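Side-chain contact in acarbose Kinase Mak1 (Uncultured bacterium, PDB 6WB4), which probably phosphorylates the antidiabetic drug acarbose with ATP, as a pfkB-family carbohydrate kinase encoded by the human microbiome: residues G213-V218 with Q225-M230. Numbering follows the deposited sequence.
Sequences GVVADV and QFVVVM. With ATP (adenosine-5'-triphosphate), chain H.
Val218 and Val227 meet tip to tip, with CG1 of Val218 3.8 Å from CG2 of Val227. The contact closes a beta-alpha-beta unit of the pfkB-family kinase fold, made of strand 200-204, helix 211-221 and strand 226-230. Val227 is shared by two helix residues, one methyl for each. Its CG2 serves Val218, and its CG1 lies 4.2 Å from CG2 of Val215, a looser approach. The split follows from the first torsion of Val227: CG1 is anti to the backbone N (chi1 173°) and CG2 is anti to the carbonyl carbon, which spreads the two branches along the helix. Val215 and Val218 are three positions apart, close to one helical turn, and both point toward the strand. The CA atoms of Val215 and Val227 are 6.8 Å apart. All three valines are buried, and dispersion and the exclusion of water hold them together. Val229 also points toward the helix but lies farther off, its CG2 4.6 Å from CG2 of Val215.

Around this cluster, Val215 also touches Trp239 of strand 236-240, and Val218 touches Ala224. The backbone of Val227 is hydrogen-bonded to Trp239, which ties the strand to its antiparallel neighbour. On the other face of the sheet, Val228 packs on Phe269 and Phe273 of helix 265-280. The strand then runs from the valine cluster to the nucleotide. At its end Met230, a selenomethionine, lines the ATP pocket, and its CG lies 3.3 Å from the ribose O3' of ATP.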
ATOM      1  N   GLY B 213     -17.176 -32.847 -12.989  1.00 92.26           N
ATOM      2  CA  GLY B 213     -18.136 -33.044 -11.921  1.00 88.13           C
ATOM      3  C   GLY B 213     -18.807 -31.734 -11.554  1.00 86.31           C
ATOM      4  O   GLY B 213     -20.037 -31.644 -11.483  1.00 86.90           O
ATOM      5  N   VAL B 214     -17.987 -30.716 -11.313  1.00 80.21           N
ATOM      6  CA  VAL B 214     -18.482 -29.387 -10.976  1.00 81.11           C
ATOM      7  C   VAL B 214     -19.375 -28.823 -12.084  1.00 76.28           C
ATOM      8  O   VAL B 214     -20.432 -28.254 -11.805  1.00 73.22           O
ATOM      9  CB  VAL B 214     -17.326 -28.422 -10.701  1.00 81.28           C
ATOM     10  CG1 VAL B 214     -17.854 -27.019 -10.473  1.00 82.33           C
ATOM     11  CG2 VAL B 214     -16.533 -28.893  -9.493  1.00 84.36           C
ATOM     12  N   VAL B 215     -18.956 -28.992 -13.335  1.00 64.20           N
ATOM     13  CA  VAL B 215     -19.761 -28.534 -14.462  1.00 74.11           C
ATOM     14  C   VAL B 215     -21.132 -29.206 -14.482  1.00 79.73           C
ATOM     15  O   VAL B 215     -22.162 -28.537 -14.622  1.00 70.77           O
ATOM     16  CB  VAL B 215     -19.071 -28.802 -15.820  1.00 69.04           C
ATOM     17  CG1 VAL B 215     -20.032 -28.510 -16.958  1.00 58.63           C
ATOM     18  CG2 VAL B 215     -17.808 -27.967 -15.967  1.00 63.79           C
ATOM     19  N   ALA B 216     -21.134 -30.527 -14.320  1.00 87.30           N
ATOM     20  CA  ALA B 216     -22.370 -31.312 -14.326  1.00 79.60           C
ATOM     21  C   ALA B 216     -23.289 -30.834 -13.218  1.00 77.24           C
ATOM     22  O   ALA B 216     -24.499 -30.673 -13.411  1.00 75.44           O
ATOM     23  CB  ALA B 216     -22.066 -32.779 -14.171  1.00 68.67           C
ATOM     24  N   ASP B 217     -22.700 -30.617 -12.052  1.00 69.16           N
ATOM     25  CA  ASP B 217     -23.421 -30.069 -10.925  1.00 76.02           C
ATOM     26  C   ASP B 217     -24.045 -28.715 -11.269  1.00 72.11           C
ATOM     27  O   ASP B 217     -25.202 -28.464 -10.939  1.00 66.58           O
ATOM     28  CB  ASP B 217     -22.484 -29.927  -9.724  1.00 81.63           C
ATOM     29  CG  ASP B 217     -23.170 -29.321  -8.523  1.00 83.04           C
ATOM     30  OD1 ASP B 217     -24.224 -29.843  -8.108  1.00 86.19           O
ATOM     31  OD2 ASP B 217     -22.657 -28.305  -8.008  1.00 88.51           O
ATOM     32  N   VAL B 218     -23.286 -27.857 -11.954  1.00 70.37           N
ATOM     33  CA  VAL B 218     -23.767 -26.515 -12.301  1.00 65.91           C
ATOM     34  C   VAL B 218     -25.005 -26.532 -13.213  1.00 66.18           C
ATOM     35  O   VAL B 218     -25.947 -25.774 -12.991  1.00 62.07           O
ATOM     36  CB  VAL B 218     -22.642 -25.683 -12.968  1.00 77.40           C
ATOM     37  CG1 VAL B 218     -23.188 -24.395 -13.601  1.00 72.63           C
ATOM     38  CG2 VAL B 218     -21.551 -25.362 -11.955  1.00 77.72           C
ATOM     39  N   GLN B 225     -26.343 -21.641 -19.325  1.00 65.65           N
ATOM     40  CA  GLN B 225     -26.436 -22.166 -20.684  1.00 65.25           C
ATOM     41  C   GLN B 225     -25.124 -22.818 -21.081  1.00 62.79           C
ATOM     42  O   GLN B 225     -25.096 -23.738 -21.893  1.00 70.34           O
ATOM     43  CB  GLN B 225     -26.788 -21.062 -21.679  1.00 72.38           C
ATOM     44  CG  GLN B 225     -28.146 -20.428 -21.459  1.00 71.54           C
ATOM     45  CD  GLN B 225     -28.325 -19.177 -22.286  1.00 82.77           C
ATOM     46  OE1 GLN B 225     -27.623 -18.971 -23.276  1.00 90.29           O
ATOM     47  NE2 GLN B 225     -29.259 -18.322 -21.880  1.00 79.99           N
ATOM     48  N   PHE B 226     -24.033 -22.321 -20.509  1.00 68.06           N
ATOM     49  CA  PHE B 226     -22.731 -22.941 -20.700  1.00 71.70           C
ATOM     50  C   PHE B 226     -21.773 -22.567 -19.568  1.00 66.04           C
ATOM     51  O   PHE B 226     -22.045 -21.652 -18.794  1.00 75.00           O
ATOM     52  CB  PHE B 226     -22.129 -22.537 -22.056  1.00 71.20           C
ATOM     53  CG  PHE B 226     -22.219 -21.066 -22.349  1.00 68.20           C
ATOM     54  CD1 PHE B 226     -21.233 -20.201 -21.911  1.00 66.61           C
ATOM     55  CD2 PHE B 226     -23.283 -20.550 -23.069  1.00 66.44           C
ATOM     56  CE1 PHE B 226     -21.313 -18.847 -22.180  1.00 68.73           C
ATOM     57  CE2 PHE B 226     -23.366 -19.202 -23.339  1.00 60.36           C
ATOM     58  CZ  PHE B 226     -22.378 -18.350 -22.897  1.00 64.08           C
ATOM     59  N   VAL B 227     -20.654 -23.278 -19.472  1.00 51.91           N
ATOM     60  CA  VAL B 227     -19.663 -22.976 -18.448  1.00 56.72           C
ATOM     61  C   VAL B 227     -18.297 -22.835 -19.093  1.00 60.84           C
ATOM     62  O   VAL B 227     -17.823 -23.744 -19.772  1.00 82.89           O
ATOM     63  CB  VAL B 227     -19.597 -24.065 -17.354  1.00 61.51           C
ATOM     64  CG1 VAL B 227     -18.439 -23.790 -16.406  1.00 61.74           C
ATOM     65  CG2 VAL B 227     -20.905 -24.135 -16.581  1.00 54.82           C
ATOM     66  N   VAL B 228     -17.675 -21.684 -18.902  1.00 55.23           N
ATOM     67  CA  VAL B 228     -16.351 -21.460 -19.452  1.00 64.04           C
ATOM     68  C   VAL B 228     -15.273 -21.626 -18.395  1.00 67.63           C
ATOM     69  O   VAL B 228     -15.204 -20.853 -17.433  1.00 63.68           O
ATOM     70  CB  VAL B 228     -16.230 -20.064 -20.070  1.00 62.65           C
ATOM     71  CG1 VAL B 228     -14.836 -19.871 -20.658  1.00 64.26           C
ATOM     72  CG2 VAL B 228     -17.305 -19.867 -21.134  1.00 59.99           C
ATOM     73  N   VAL B 229     -14.431 -22.638 -18.581  1.00 67.06           N
ATOM     74  CA  VAL B 229     -13.313 -22.868 -17.681  1.00 65.56           C
ATOM     75  C   VAL B 229     -12.050 -22.320 -18.298  1.00 70.72           C
ATOM     76  O   VAL B 229     -11.651 -22.728 -19.385  1.00 82.06           O
ATOM     77  CB  VAL B 229     -13.125 -24.360 -17.361  1.00 67.51           C
ATOM     78  CG1 VAL B 229     -12.017 -24.538 -16.338  1.00 65.06           C
ATOM     79  CG2 VAL B 229     -14.434 -24.955 -16.843  1.00 61.57           C
HETATM   80  N   MSE B 230     -11.427 -21.381 -17.604  1.00 73.36           N
HETATM   81  CA  MSE B 230     -10.194 -20.783 -18.085  1.00 76.68           C
HETATM   82  C   MSE B 230      -8.987 -21.452 -17.433  1.00 81.19           C
HETATM   83  O   MSE B 230      -9.008 -21.765 -16.240  1.00 78.34           O
HETATM   84  CB  MSE B 230     -10.218 -19.277 -17.831  1.00 73.78           C
HETATM   85  CG  MSE B 230     -11.139 -18.548 -18.810  1.00 73.01           C
HETATM   86 SE   MSE B 230     -11.888 -16.888 -18.139  1.00 98.73          SE
HETATM   87  CE  MSE B 230     -12.679 -17.583 -16.503  1.00170.65           C
TER
HETATM   88  PG  ATP H 302      -7.878 -13.615 -12.651  0.84197.01           P
HETATM   89  O1G ATP H 302      -6.418 -13.296 -12.427  0.84196.83           O
HETATM   90  O2G ATP H 302      -8.500 -14.501 -11.596  0.84196.21           O
HETATM   91  O3G ATP H 302      -8.720 -12.425 -13.044  0.84190.67           O
HETATM   92  PB  ATP H 302      -7.252 -16.027 -13.962  0.84204.80           P
HETATM   93  O1B ATP H 302      -5.849 -15.963 -13.405  0.84204.81           O
HETATM   94  O2B ATP H 302      -8.266 -16.972 -13.358  0.84198.26           O
HETATM   95  O3B ATP H 302      -7.873 -14.539 -13.970  0.84220.98           O
HETATM   96  PA  ATP H 302      -6.382 -17.611 -16.124  0.84214.78           P
HETATM   97  O1A ATP H 302      -7.145 -18.852 -15.724  0.84210.75           O
HETATM   98  O2A ATP H 302      -4.916 -17.490 -15.772  0.84212.69           O
HETATM   99  O3A ATP H 302      -7.160 -16.327 -15.540  0.84214.41           O
HETATM  100  O5' ATP H 302      -6.547 -17.387 -17.715  0.84144.03           O
HETATM  101  C5' ATP H 302      -7.750 -16.820 -18.242  0.84137.72           C
HETATM  102  C4' ATP H 302      -7.768 -16.814 -19.772  0.84129.89           C
HETATM  103  O4' ATP H 302      -6.843 -15.854 -20.296  0.84128.41           O
HETATM  104  C3' ATP H 302      -7.405 -18.161 -20.378  0.84126.90           C
HETATM  105  O3' ATP H 302      -8.572 -18.873 -20.789  0.84129.06           O
HETATM  106  C2' ATP H 302      -6.543 -17.835 -21.581  0.84124.80           C
HETATM  107  O2' ATP H 302      -7.300 -17.929 -22.793  0.84118.30           O
HETATM  108  C1' ATP H 302      -6.064 -16.411 -21.358  0.84128.33           C
HETATM  109  N9  ATP H 302      -4.667 -16.554 -20.893  0.84133.46           N
HETATM  110  C8  ATP H 302      -4.251 -16.461 -19.614  0.84136.46           C
HETATM  111  N7  ATP H 302      -2.912 -16.661 -19.515  0.84135.31           N
HETATM  112  C5  ATP H 302      -2.456 -16.897 -20.760  0.84131.94           C
HETATM  113  C6  ATP H 302      -1.141 -17.182 -21.370  0.84125.83           C
HETATM  114  N6  ATP H 302      -0.028 -17.258 -20.604  0.84124.55           N
HETATM  115  N1  ATP H 302      -1.096 -17.364 -22.708  0.84125.78           N
HETATM  116  C2  ATP H 302      -2.201 -17.287 -23.475  0.84122.95           C
HETATM  117  N3  ATP H 302      -3.427 -17.030 -22.992  0.84120.33           N
HETATM  118  C4  ATP H 302      -3.615 -16.827 -21.666  0.84129.16           C